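Local coordinates for protein actinorhodin polyketide putative beta-ketoacyl synthase 2 (Streptomyces coelicolor A3, PDB 1TQY) that acts as the chain length factor of the actinorhodin polyketide synthase, a ketosynthase-like subunit thought to help set how long the polyketide chain grows, at residues A314-A319 / L395-W400; D305-G308 / L312-A315; F117-R122 / S140-Y145; F124-L127 / K133-S136. All coordinates share one frame; numbering follows the deposited sequence.

Contact 1. Residues A314-A319 / L395-W400; sequences AAEARA and LARGRW
Carboxylate oxygen OE1 of Glu316 is gripped by several groups at once. The guanidinium of Arg397 approaches it as a salt bridge, loose at 3.6 Å between OE1 and NH1, while a water lies 2.7 Å from OE1 and the backbone N of Gly306 hydrogen-bonds to it. The other oxygen, OE2, takes the backbone N of Asp305, its strongest partner, so the acid is pinned by two consecutive backbone amides of a loop as well as by the arginine. This is helix-on-sheet packing in the C-terminal half of the thiolase fold: helix 310-324 runs roughly antiparallel to strand 391-398, the short axes 11.5 Å apart at 141°. At that separation the bridging is done by long side chains. Glu316 carries its CG anti to the backbone N (chi1 174°) and stays extended beyond it, which sends the carboxylate toward the strand. Arg397 instead bends at chi2 and chi3 and lays its guanidinium beside the helix. One face of that group is covered by Glu316 CB, 3.4 Å from NH1, and the carboxylate and guanidinium planes stand 47° apart, so the charges meet askew. The same water lies in the guanidinium plane at its edge and makes only a weak bond to NH1. NH2 has a stronger hold, the carbonyl of Leu312 in the first turn of the helix, and comes within 3.8 Å of Ala315 CB. On the strand side, Leu395 CD1 lies 3.7 Å from Glu316 OE2.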
loop_
_atom_site.group_PDB
_atom_site.type_symbol
_atom_site.label_atom_id
_atom_site.label_comp_id
_atom_site.label_asym_id
_atom_site.label_seq_id
_atom_site.Cartn_x
_atom_site.Cartn_y
_atom_site.Cartn_z
ATOM N N ALA B 314 24.149 0.219 14.817
ATOM C CA ALA B 314 24.277 0.263 16.263
ATOM C C ALA B 314 22.915 0.108 16.914
ATOM O O ALA B 314 22.777 -0.613 17.908
ATOM C CB ALA B 314 24.925 1.573 16.689
ATOM N N ALA B 315 21.904 0.780 16.368
ATOM C CA ALA B 315 20.558 0.659 16.929
ATOM C C ALA B 315 20.085 -0.789 16.826
ATOM O O ALA B 315 19.585 -1.358 17.793
ATOM C CB ALA B 315 19.572 1.578 16.187
ATOM N N GLU B 316 20.241 -1.385 15.647
ATOM C CA GLU B 316 19.816 -2.767 15.461
ATOM C C GLU B 316 20.564 -3.779 16.322
ATOM O O GLU B 316 19.955 -4.699 16.872
ATOM C CB GLU B 316 19.936 -3.186 13.996
ATOM C CG GLU B 316 19.627 -4.667 13.802
ATOM C CD GLU B 316 19.374 -5.046 12.361
ATOM O OE1 GLU B 316 20.178 -4.652 11.489
ATOM O OE2 GLU B 316 18.367 -5.745 12.113
ATOM N N ALA B 317 21.884 -3.628 16.417
ATOM C CA ALA B 317 22.702 -4.539 17.214
ATOM C C ALA B 317 22.277 -4.452 18.674
ATOM O O ALA B 317 22.302 -5.437 19.408
ATOM C CB ALA B 317 24.166 -4.166 17.081
ATOM N N ARG B 318 21.874 -3.254 19.076
ATOM C CA ARG B 318 21.445 -3.013 20.440
ATOM C C ARG B 318 20.093 -3.695 20.703
ATOM O O ARG B 318 19.901 -4.307 21.754
ATOM C CB ARG B 318 21.390 -1.500 20.675
ATOM C CG ARG B 318 21.365 -1.051 22.118
ATOM C CD ARG B 318 21.971 0.350 22.242
ATOM N NE ARG B 318 21.348 1.319 21.346
ATOM C CZ ARG B 318 22.009 2.105 20.496
ATOM N NH1 ARG B 318 23.329 2.044 20.411
ATOM N NH2 ARG B 318 21.347 2.962 19.727
ATOM N N ALA B 319 19.165 -3.630 19.748
ATOM C CA ALA B 319 17.873 -4.274 19.953
ATOM C C ALA B 319 18.047 -5.785 19.995
ATOM O O ALA B 319 17.462 -6.464 20.845
ATOM C CB ALA B 319 16.883 -3.883 18.849
ATOM N N LEU B 395 14.368 -9.685 10.292
ATOM C CA LEU B 395 14.090 -8.292 10.641
ATOM C C LEU B 395 14.183 -7.349 9.448
ATOM O O LEU B 395 15.012 -7.540 8.562
ATOM C CB LEU B 395 15.098 -7.829 11.689
ATOM C CG LEU B 395 15.143 -8.671 12.959
ATOM C CD1 LEU B 395 16.165 -8.107 13.926
ATOM C CD2 LEU B 395 13.757 -8.682 13.577
ATOM N N ALA B 396 13.355 -6.314 9.439
ATOM C CA ALA B 396 13.410 -5.346 8.354
ATOM C C ALA B 396 12.958 -4.005 8.884
ATOM O O ALA B 396 12.060 -3.943 9.713
ATOM C CB ALA B 396 12.500 -5.773 7.204
ATOM N N ARG B 397 13.601 -2.927 8.451
ATOM C CA ARG B 397 13.159 -1.614 8.896
ATOM C C ARG B 397 12.924 -0.767 7.681
ATOM O O ARG B 397 13.517 -0.988 6.632
ATOM C CB ARG B 397 14.195 -0.914 9.769
ATOM C CG ARG B 397 14.596 -1.686 10.988
ATOM C CD ARG B 397 16.099 -1.830 11.002
ATOM N NE ARG B 397 16.703 -0.847 11.874
ATOM C CZ ARG B 397 18.009 -0.632 11.995
ATOM N NH1 ARG B 397 18.899 -1.326 11.290
ATOM N NH2 ARG B 397 18.413 0.276 12.860
ATOM N N GLY B 398 12.041 0.204 7.830
ATOM C CA GLY B 398 11.759 1.097 6.732
ATOM C C GLY B 398 12.072 2.504 7.180
ATOM O O GLY B 398 11.881 2.854 8.343
ATOM N N ARG B 399 12.568 3.307 6.247
ATOM C CA ARG B 399 12.906 4.693 6.506
ATOM C C ARG B 399 11.761 5.410 7.224
ATOM O O ARG B 399 10.594 5.235 6.873
ATOM C CB ARG B 399 13.201 5.384 5.179
ATOM C CG ARG B 399 13.433 6.874 5.268
ATOM C CD ARG B 399 13.556 7.428 3.871
ATOM N NE ARG B 399 13.806 8.863 3.855
ATOM C CZ ARG B 399 15.001 9.418 3.999
ATOM N NH1 ARG B 399 16.072 8.660 4.174
ATOM N NH2 ARG B 399 15.120 10.735 3.955
ATOM N N TRP B 400 12.124 6.224 8.215
ATOM C CA TRP B 400 11.201 7.003 9.045
ATOM C C TRP B 400 10.694 6.245 10.272
ATOM O O TRP B 400 9.828 6.742 10.990
ATOM C CB TRP B 400 10.017 7.555 8.227
ATOM C CG TRP B 400 10.441 8.634 7.289
ATOM C CD1 TRP B 400 10.211 8.688 5.943
ATOM C CD2 TRP B 400 11.257 9.775 7.602
ATOM N NE1 TRP B 400 10.843 9.783 5.400
ATOM C CE2 TRP B 400 11.493 10.467 6.393
ATOM C CE3 TRP B 400 11.819 10.277 8.788
ATOM C CZ2 TRP B 400 12.264 11.634 6.328
ATOM C CZ3 TRP B 400 12.589 11.444 8.728
ATOM C CH2 TRP B 400 12.806 12.106 7.504
HETATM O O HOH W 1 21.323 -2.371 10.671
#

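Contact 2. Residues D305-G308 / L312-A315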
loop_
_atom_site.group_PDB
_atom_site.type_symbol
_atom_site.label_atom_id
_atom_site.label_comp_id
_atom_site.label_asym_id
_atom_site.label_seq_id
_atom_site.Cartn_x
_atom_site.Cartn_y
_atom_site.Cartn_z
ATOM N N ASP B 305 18.314 -6.671 9.704
ATOM C CA ASP B 305 17.962 -5.733 8.654
ATOM C C ASP B 305 19.246 -5.308 7.921
ATOM O O ASP B 305 19.250 -5.163 6.697
ATOM C CB ASP B 305 17.233 -4.526 9.267
ATOM C CG ASP B 305 16.958 -3.422 8.257
ATOM O OD1 ASP B 305 16.174 -3.641 7.303
ATOM O OD2 ASP B 305 17.530 -2.332 8.436
ATOM N N GLY B 306 20.339 -5.130 8.664
ATOM C CA GLY B 306 21.608 -4.759 8.052
ATOM C C GLY B 306 21.584 -3.448 7.299
ATOM O O GLY B 306 21.801 -3.409 6.083
ATOM N N ALA B 307 21.342 -2.363 8.024
ATOM C CA ALA B 307 21.261 -1.033 7.419
ATOM C C ALA B 307 22.516 -0.562 6.686
ATOM O O ALA B 307 22.418 0.156 5.689
ATOM C CB ALA B 307 20.876 -0.014 8.483
ATOM N N GLY B 308 23.692 -0.948 7.176
ATOM C CA GLY B 308 24.915 -0.522 6.519
ATOM C C GLY B 308 25.264 0.922 6.838
ATOM O O GLY B 308 26.257 1.456 6.341
ATOM N N LEU B 312 22.434 3.245 12.380
ATOM C CA LEU B 312 21.348 2.277 12.281
ATOM C C LEU B 312 21.804 0.871 12.635
ATOM O O LEU B 312 21.018 0.073 13.133
ATOM C CB LEU B 312 20.761 2.285 10.866
ATOM C CG LEU B 312 20.083 3.585 10.426
ATOM C CD1 LEU B 312 19.598 3.461 8.988
ATOM C CD2 LEU B 312 18.907 3.874 11.351
ATOM N N ASP B 313 23.067 0.561 12.357
ATOM C CA ASP B 313 23.601 -0.762 12.679
ATOM C C ASP B 313 23.672 -0.855 14.198
ATOM O O ASP B 313 23.287 -1.862 14.797
ATOM C CB ASP B 313 25.006 -0.963 12.084
ATOM C CG ASP B 313 24.999 -1.088 10.562
ATOM O OD1 ASP B 313 24.004 -1.597 10.000
ATOM O OD2 ASP B 313 26.005 -0.697 9.929
ATOM N N ALA B 314 24.149 0.219 14.817
ATOM C CA ALA B 314 24.277 0.263 16.263
ATOM C C ALA B 314 22.915 0.108 16.914
ATOM O O ALA B 314 22.777 -0.613 17.908
ATOM C CB ALA B 314 24.925 1.573 16.689
ATOM N N ALA B 315 21.904 0.780 16.368
ATOM C CA ALA B 315 20.558 0.659 16.929
ATOM C C ALA B 315 20.085 -0.789 16.826
ATOM O O ALA B 315 19.585 -1.358 17.793
ATOM C CB ALA B 315 19.572 1.578 16.187
HETATM O O HOH W 1 21.323 -2.371 10.671
#
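Gly306 is where the loop first meets the side chain of Asp313, its carbonyl carbon lying 4.1 Å from OD1. The residue has positive phi, a conformation that glycine adopts readily, and its carbonyl is hydrogen-bonded to the hydroxyl of Tyr223. Asp305, just before Gly306, probably occupies, judged by sequence, the place of a catalytic histidine in active ketosynthases; here it pairs in a salt bridge with Arg340. Ala307 comes next and carries most of the apolar contact. Its CB presses on Leu312 at 3.3 Å from that residue's CB, tighter than ordinary carbon packing, and also reaches Leu312 CD1. The backbone N of Ala307 passes 3.4 Å from Asp313 OD1 at a poor angle; a water serves it instead, 2.6 Å from the N, and lies 2.9 Å from Asp313 OD1, one of more acceptors than its protons can serve at once. The loop belongs to the passage from strand 301-303 into helix 310-324 in the C-terminal half of the thiolase fold. At Gly308 the backbone N donates to Asp313 OD1 over 2.9 Å, with an N-H...O angle of 146°. It arrives on the syn side, 20° out of the carboxylate plane. Asp313 reaches back from the helix because its CG stands beside its own N (chi1 -70°). Asp313 OD2, which accepts from Phe226 N, lies 3.6 Å from Gly308 C.

Contact 3. Residues F117-R122 / S140-Y145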
loop_
_atom_site.group_PDB
_atom_site.type_symbol
_atom_site.label_atom_id
_atom_site.label_comp_id
_atom_site.label_asym_id
_atom_site.label_seq_id
_atom_site.Cartn_x
_atom_site.Cartn_y
_atom_site.Cartn_z
ATOM N N PHE B 117 8.743 3.244 -11.398
ATOM C CA PHE B 117 9.406 4.521 -11.597
ATOM C C PHE B 117 10.099 4.734 -12.955
ATOM O O PHE B 117 9.998 5.823 -13.506
ATOM C CB PHE B 117 10.385 4.795 -10.454
ATOM C CG PHE B 117 10.526 6.259 -10.132
ATOM C CD1 PHE B 117 9.476 6.954 -9.546
ATOM C CD2 PHE B 117 11.674 6.957 -10.485
ATOM C CE1 PHE B 117 9.561 8.322 -9.318
ATOM C CE2 PHE B 117 11.765 8.331 -10.261
ATOM C CZ PHE B 117 10.704 9.013 -9.679
ATOM N N ASP B 118 10.798 3.728 -13.486
ATOM C CA ASP B 118 11.443 3.888 -14.782
ATOM C C ASP B 118 10.354 4.268 -15.784
ATOM O O ASP B 118 10.500 5.203 -16.569
ATOM C CB ASP B 118 12.115 2.592 -15.243
ATOM C CG ASP B 118 12.701 2.712 -16.652
ATOM O OD1 ASP B 118 13.814 3.249 -16.808
ATOM O OD2 ASP B 118 12.038 2.272 -17.601
ATOM N N PHE B 119 9.248 3.538 -15.739
ATOM C CA PHE B 119 8.141 3.796 -16.640
ATOM C C PHE B 119 7.581 5.201 -16.463
ATOM O O PHE B 119 7.415 5.933 -17.436
ATOM C CB PHE B 119 7.021 2.762 -16.435
ATOM C CG PHE B 119 6.009 2.732 -17.554
ATOM C CD1 PHE B 119 5.076 3.755 -17.703
ATOM C CD2 PHE B 119 6.024 1.697 -18.487
ATOM C CE1 PHE B 119 4.174 3.756 -18.764
ATOM C CE2 PHE B 119 5.125 1.690 -19.553
ATOM C CZ PHE B 119 4.198 2.723 -19.690
ATOM N N THR B 120 7.300 5.602 -15.229
ATOM C CA THR B 120 6.726 6.930 -15.036
ATOM C C THR B 120 7.680 8.072 -15.400
ATOM O O THR B 120 7.235 9.127 -15.852
ATOM C CB THR B 120 6.181 7.112 -13.580
ATOM O OG1 THR B 120 5.268 8.207 -13.558
ATOM C CG2 THR B 120 7.307 7.415 -12.592
ATOM N N HIS B 121 8.984 7.871 -15.202
ATOM C CA HIS B 121 9.959 8.910 -15.541
ATOM C C HIS B 121 9.875 9.197 -17.043
ATOM O O HIS B 121 9.807 10.355 -17.470
ATOM C CB HIS B 121 11.374 8.458 -15.172
ATOM C CG HIS B 121 12.437 9.486 -15.435
ATOM N ND1 HIS B 121 13.780 9.212 -15.288
ATOM C CD2 HIS B 121 12.362 10.771 -15.862
ATOM C CE1 HIS B 121 14.485 10.281 -15.614
ATOM N NE2 HIS B 121 13.650 11.240 -15.967
ATOM N N ARG B 122 9.862 8.143 -17.850
ATOM C CA ARG B 122 9.770 8.319 -19.299
ATOM C C ARG B 122 8.466 9.028 -19.669
ATOM O O ARG B 122 8.432 9.832 -20.607
ATOM C CB ARG B 122 9.853 6.959 -20.012
ATOM C CG ARG B 122 11.116 6.183 -19.685
ATOM C CD ARG B 122 11.065 4.757 -20.175
ATOM N NE ARG B 122 12.254 4.033 -19.745
ATOM C CZ ARG B 122 13.487 4.309 -20.159
ATOM N NH1 ARG B 122 13.691 5.290 -21.023
ATOM N NH2 ARG B 122 14.519 3.623 -19.689
ATOM N N SER B 140 -1.467 4.971 -16.791
ATOM C CA SER B 140 -2.535 4.944 -15.792
ATOM C C SER B 140 -2.431 3.792 -14.799
ATOM O O SER B 140 -2.993 3.866 -13.708
ATOM C CB SER B 140 -3.901 4.890 -16.485
ATOM O OG SER B 140 -3.967 3.773 -17.358
ATOM N N PHE B 141 -1.715 2.729 -15.153
ATOM C CA PHE B 141 -1.603 1.609 -14.226
ATOM C C PHE B 141 -0.229 0.947 -14.152
ATOM O O PHE B 141 -0.038 0.017 -13.372
ATOM C CB PHE B 141 -2.645 0.541 -14.558
ATOM C CG PHE B 141 -2.432 -0.118 -15.894
ATOM C CD1 PHE B 141 -3.162 0.280 -17.008
ATOM C CD2 PHE B 141 -1.502 -1.139 -16.035
ATOM C CE1 PHE B 141 -2.969 -0.328 -18.246
ATOM C CE2 PHE B 141 -1.300 -1.754 -17.270
ATOM C CZ PHE B 141 -2.038 -1.346 -18.375
ATOM N N ALA B 142 0.721 1.407 -14.960
ATOM C CA ALA B 142 2.065 0.824 -14.952
ATOM C C ALA B 142 2.920 1.352 -13.811
ATOM O O ALA B 142 3.892 0.715 -13.421
ATOM C CB ALA B 142 2.754 1.096 -16.273
ATOM N N TRP B 143 2.550 2.507 -13.273
ATOM C CA TRP B 143 3.310 3.129 -12.192
ATOM C C TRP B 143 2.781 2.936 -10.766
ATOM O O TRP B 143 3.557 2.620 -9.870
ATOM C CB TRP B 143 3.422 4.631 -12.455
ATOM C CG TRP B 143 3.913 5.416 -11.262
ATOM C CD1 TRP B 143 5.139 5.319 -10.666
ATOM C CD2 TRP B 143 3.167 6.371 -10.493
ATOM N NE1 TRP B 143 5.201 6.151 -9.574
ATOM C CE2 TRP B 143 4.006 6.808 -9.445
ATOM C CE3 TRP B 143 1.872 6.898 -10.586
ATOM C CZ2 TRP B 143 3.594 7.746 -8.492
ATOM C CZ3 TRP B 143 1.460 7.833 -9.640
ATOM C CH2 TRP B 143 2.322 8.246 -8.604
ATOM N N PHE B 144 1.476 3.141 -10.564
ATOM C CA PHE B 144 0.883 3.063 -9.231
ATOM C C PHE B 144 1.360 1.870 -8.399
ATOM O O PHE B 144 1.726 0.813 -8.936
ATOM C CB PHE B 144 -0.671 3.205 -9.291
ATOM C CG PHE B 144 -1.438 1.934 -9.616
ATOM C CD1 PHE B 144 -0.986 1.032 -10.577
ATOM C CD2 PHE B 144 -2.666 1.682 -8.987
ATOM C CE1 PHE B 144 -1.750 -0.114 -10.912
ATOM C CE2 PHE B 144 -3.437 0.550 -9.308
ATOM C CZ PHE B 144 -2.980 -0.352 -10.273
ATOM N N TYR B 145 1.400 2.067 -7.084
ATOM C CA TYR B 145 1.917 1.059 -6.166
ATOM C C TYR B 145 1.236 -0.298 -6.180
ATOM O O TYR B 145 1.872 -1.308 -5.917
ATOM C CB TYR B 145 1.958 1.662 -4.762
ATOM C CG TYR B 145 2.744 2.958 -4.786
ATOM C CD1 TYR B 145 4.140 2.953 -4.889
ATOM C CD2 TYR B 145 2.087 4.185 -4.888
ATOM C CE1 TYR B 145 4.855 4.135 -5.112
ATOM C CE2 TYR B 145 2.792 5.372 -5.115
ATOM C CZ TYR B 145 4.177 5.333 -5.233
ATOM O OH TYR B 145 4.861 6.488 -5.530
#
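Ala142 makes a CH-pi contact with Phe119, its methyl poised over the middle of the ring: CB lies 3.7 Å from the centroid and only 6° off the ring normal. All six ring carbons share the contact, which Phe119 allows by carrying its CG anti to the backbone N. Van der Waals packing follows at Trp143. Thr120 lies against the pyrrole side of the indole, its CB 3.6 Å from CD1, with CG2 equally near that atom and 3.9 Å from NE1. The hydroxyl oxygen OG1 sits above one indole face, offset toward the rim, while its hydrogen bond goes to Glu139 OE2. These contacts close an excursion of two helices and their connection in the N-terminal half of the thiolase fold, holding the start of helix 117-129 against the end of the short helix 139-142. At the indole edge the backbone N of Phe117 lies near the ring plane, 4.2 Å from Trp143 CD1; the Phe117 ring lies obliquely to NE1 and also meets Trp202. Backbone hydrogen bonding of Trp143 with Gly116, just before helix 117-129, adds a direct link. On the helix, His121 stacks on an aromatic side chain of the partner protein chain.

Contact 4. Residues F124-L127 / K133-S136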
loop_
_atom_site.group_PDB
_atom_site.type_symbol
_atom_site.label_atom_id
_atom_site.label_comp_id
_atom_site.label_asym_id
_atom_site.label_seq_id
_atom_site.Cartn_x
_atom_site.Cartn_y
_atom_site.Cartn_z
ATOM N N PHE B 124 6.884 11.189 -17.810
ATOM C CA PHE B 124 7.019 12.586 -17.368
ATOM C C PHE B 124 7.811 13.355 -18.421
ATOM O O PHE B 124 7.510 14.511 -18.725
ATOM C CB PHE B 124 7.780 12.662 -16.041
ATOM C CG PHE B 124 6.900 12.734 -14.835
ATOM C CD1 PHE B 124 6.256 13.922 -14.506
ATOM C CD2 PHE B 124 6.751 11.633 -14.004
ATOM C CE1 PHE B 124 5.479 14.021 -13.355
ATOM C CE2 PHE B 124 5.973 11.713 -12.843
ATOM C CZ PHE B 124 5.337 12.912 -12.517
ATOM N N ARG B 125 8.826 12.700 -18.973
ATOM C CA ARG B 125 9.669 13.348 -19.973
ATOM C C ARG B 125 8.907 13.632 -21.271
ATOM O O ARG B 125 9.030 14.712 -21.824
ATOM C CB ARG B 125 10.909 12.492 -20.257
ATOM C CG ARG B 125 12.048 13.282 -20.880
ATOM C CD ARG B 125 13.262 12.400 -21.147
ATOM N NE ARG B 125 13.556 12.367 -22.572
ATOM C CZ ARG B 125 13.910 13.434 -23.283
ATOM N NH1 ARG B 125 14.026 14.617 -22.695
ATOM N NH2 ARG B 125 14.107 13.327 -24.592
ATOM N N LYS B 126 8.117 12.666 -21.733
ATOM C CA LYS B 126 7.349 12.832 -22.952
ATOM C C LYS B 126 6.325 13.951 -22.824
ATOM O O LYS B 126 6.085 14.698 -23.777
ATOM C CB LYS B 126 6.634 11.536 -23.317
ATOM C CG LYS B 126 7.579 10.396 -23.662
ATOM C CD LYS B 126 6.854 9.229 -24.300
ATOM C CE LYS B 126 5.688 8.744 -23.471
ATOM N NZ LYS B 126 5.225 7.397 -23.930
ATOM N N LEU B 127 5.730 14.061 -21.637
ATOM C CA LEU B 127 4.710 15.070 -21.340
ATOM C C LEU B 127 5.231 16.478 -21.471
ATOM O O LEU B 127 4.564 17.343 -22.037
ATOM C CB LEU B 127 4.187 14.903 -19.908
ATOM C CG LEU B 127 2.781 15.412 -19.561
ATOM C CD1 LEU B 127 2.705 15.578 -18.043
ATOM C CD2 LEU B 127 2.436 16.721 -20.237
ATOM N N LYS B 133 -0.417 14.560 -25.238
ATOM C CA LYS B 133 -0.902 13.559 -26.173
ATOM C C LYS B 133 0.059 12.394 -26.385
ATOM O O LYS B 133 -0.339 11.329 -26.859
ATOM C CB LYS B 133 -1.242 14.204 -27.520
ATOM C CG LYS B 133 -2.525 15.018 -27.489
ATOM C CD LYS B 133 -2.915 15.458 -28.877
ATOM C CE LYS B 133 -4.188 16.276 -28.855
ATOM N NZ LYS B 133 -3.993 17.520 -28.058
ATOM N N SER B 134 1.320 12.583 -26.015
ATOM C CA SER B 134 2.322 11.538 -26.183
ATOM C C SER B 134 2.324 10.511 -25.049
ATOM O O SER B 134 2.953 9.455 -25.168
ATOM C CB SER B 134 3.715 12.159 -26.280
ATOM O OG SER B 134 4.122 12.645 -25.012
ATOM N N VAL B 135 1.630 10.819 -23.954
ATOM C CA VAL B 135 1.588 9.915 -22.807
ATOM C C VAL B 135 0.933 8.579 -23.115
ATOM O O VAL B 135 -0.139 8.508 -23.717
ATOM C CB VAL B 135 0.880 10.566 -21.586
ATOM C CG1 VAL B 135 0.677 9.530 -20.474
ATOM C CG2 VAL B 135 1.724 11.710 -21.058
ATOM N N SER B 136 1.612 7.516 -22.698
ATOM C CA SER B 136 1.164 6.142 -22.902
ATOM C C SER B 136 -0.207 5.826 -22.325
ATOM O O SER B 136 -0.615 6.378 -21.300
ATOM C CB SER B 136 2.183 5.179 -22.302
ATOM O OG SER B 136 1.660 3.867 -22.285
#
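Three torsions set up the meeting of Lys126 and Ser134. Lys126 has its CG beside the backbone N (chi1 -65°) and its chain folds at chi3 (-53°), bringing the ammonium end back along the helix. Ser134 holds its OG between its own N and carbonyl carbon (chi1 72°), facing the helix. The setting is in the N-terminal half of the thiolase fold: helix 117-129 ends, a short connection follows, and residues 133-136 run back beside its last turns before helix 139-142. Ser134 OG lies close to Lys126, 3.1 Å from the carbonyl O and 3.2 Å from CB, but its hydrogen bond is made to Gly131 O. The folded lysine brings NZ to the oxygen end of the Ser134 carbonyl, 3.3 Å from O in a weak hydrogen bond, with CE at the same distance. Its stronger partner is Glu123, whose carboxylate forms a salt bridge with NZ and also accepts from the backbone N of Ser136, so one acid links the lysine with the returning chain. Deeper in, Leu127 and Val135 meet as branched apolar groups, CG to CG2 at 4.1 Å, and the partner protein chain packs on both. Just before the turn into helix 139-142, Ser136, its CB 4.1 Å from Lys126 NZ, caps the backbone N of Tyr138 with its OG.

The four contacts form two pairs, far apart in one ketosynthase-family chain. Contacts 1 and 2 have centres about 5 Å apart and share helix 310-324 and a water. Contacts 3 and 4 share helix 117-129, their centres about 12 Å apart, and contact 4 is nested within the loop that contact 3 closes. The pairs come in series along the chain, contacts 3 and 4 first, with centres about 30 to 40 Å apart. Contacts 3 and 4 lie in an excursion against the partner chain, while contacts 1 and 2 join the strand-to-helix passage of the C-terminal half to strand 391-398, with Arg399 and Trp400 of contact 1 also reaching that chain.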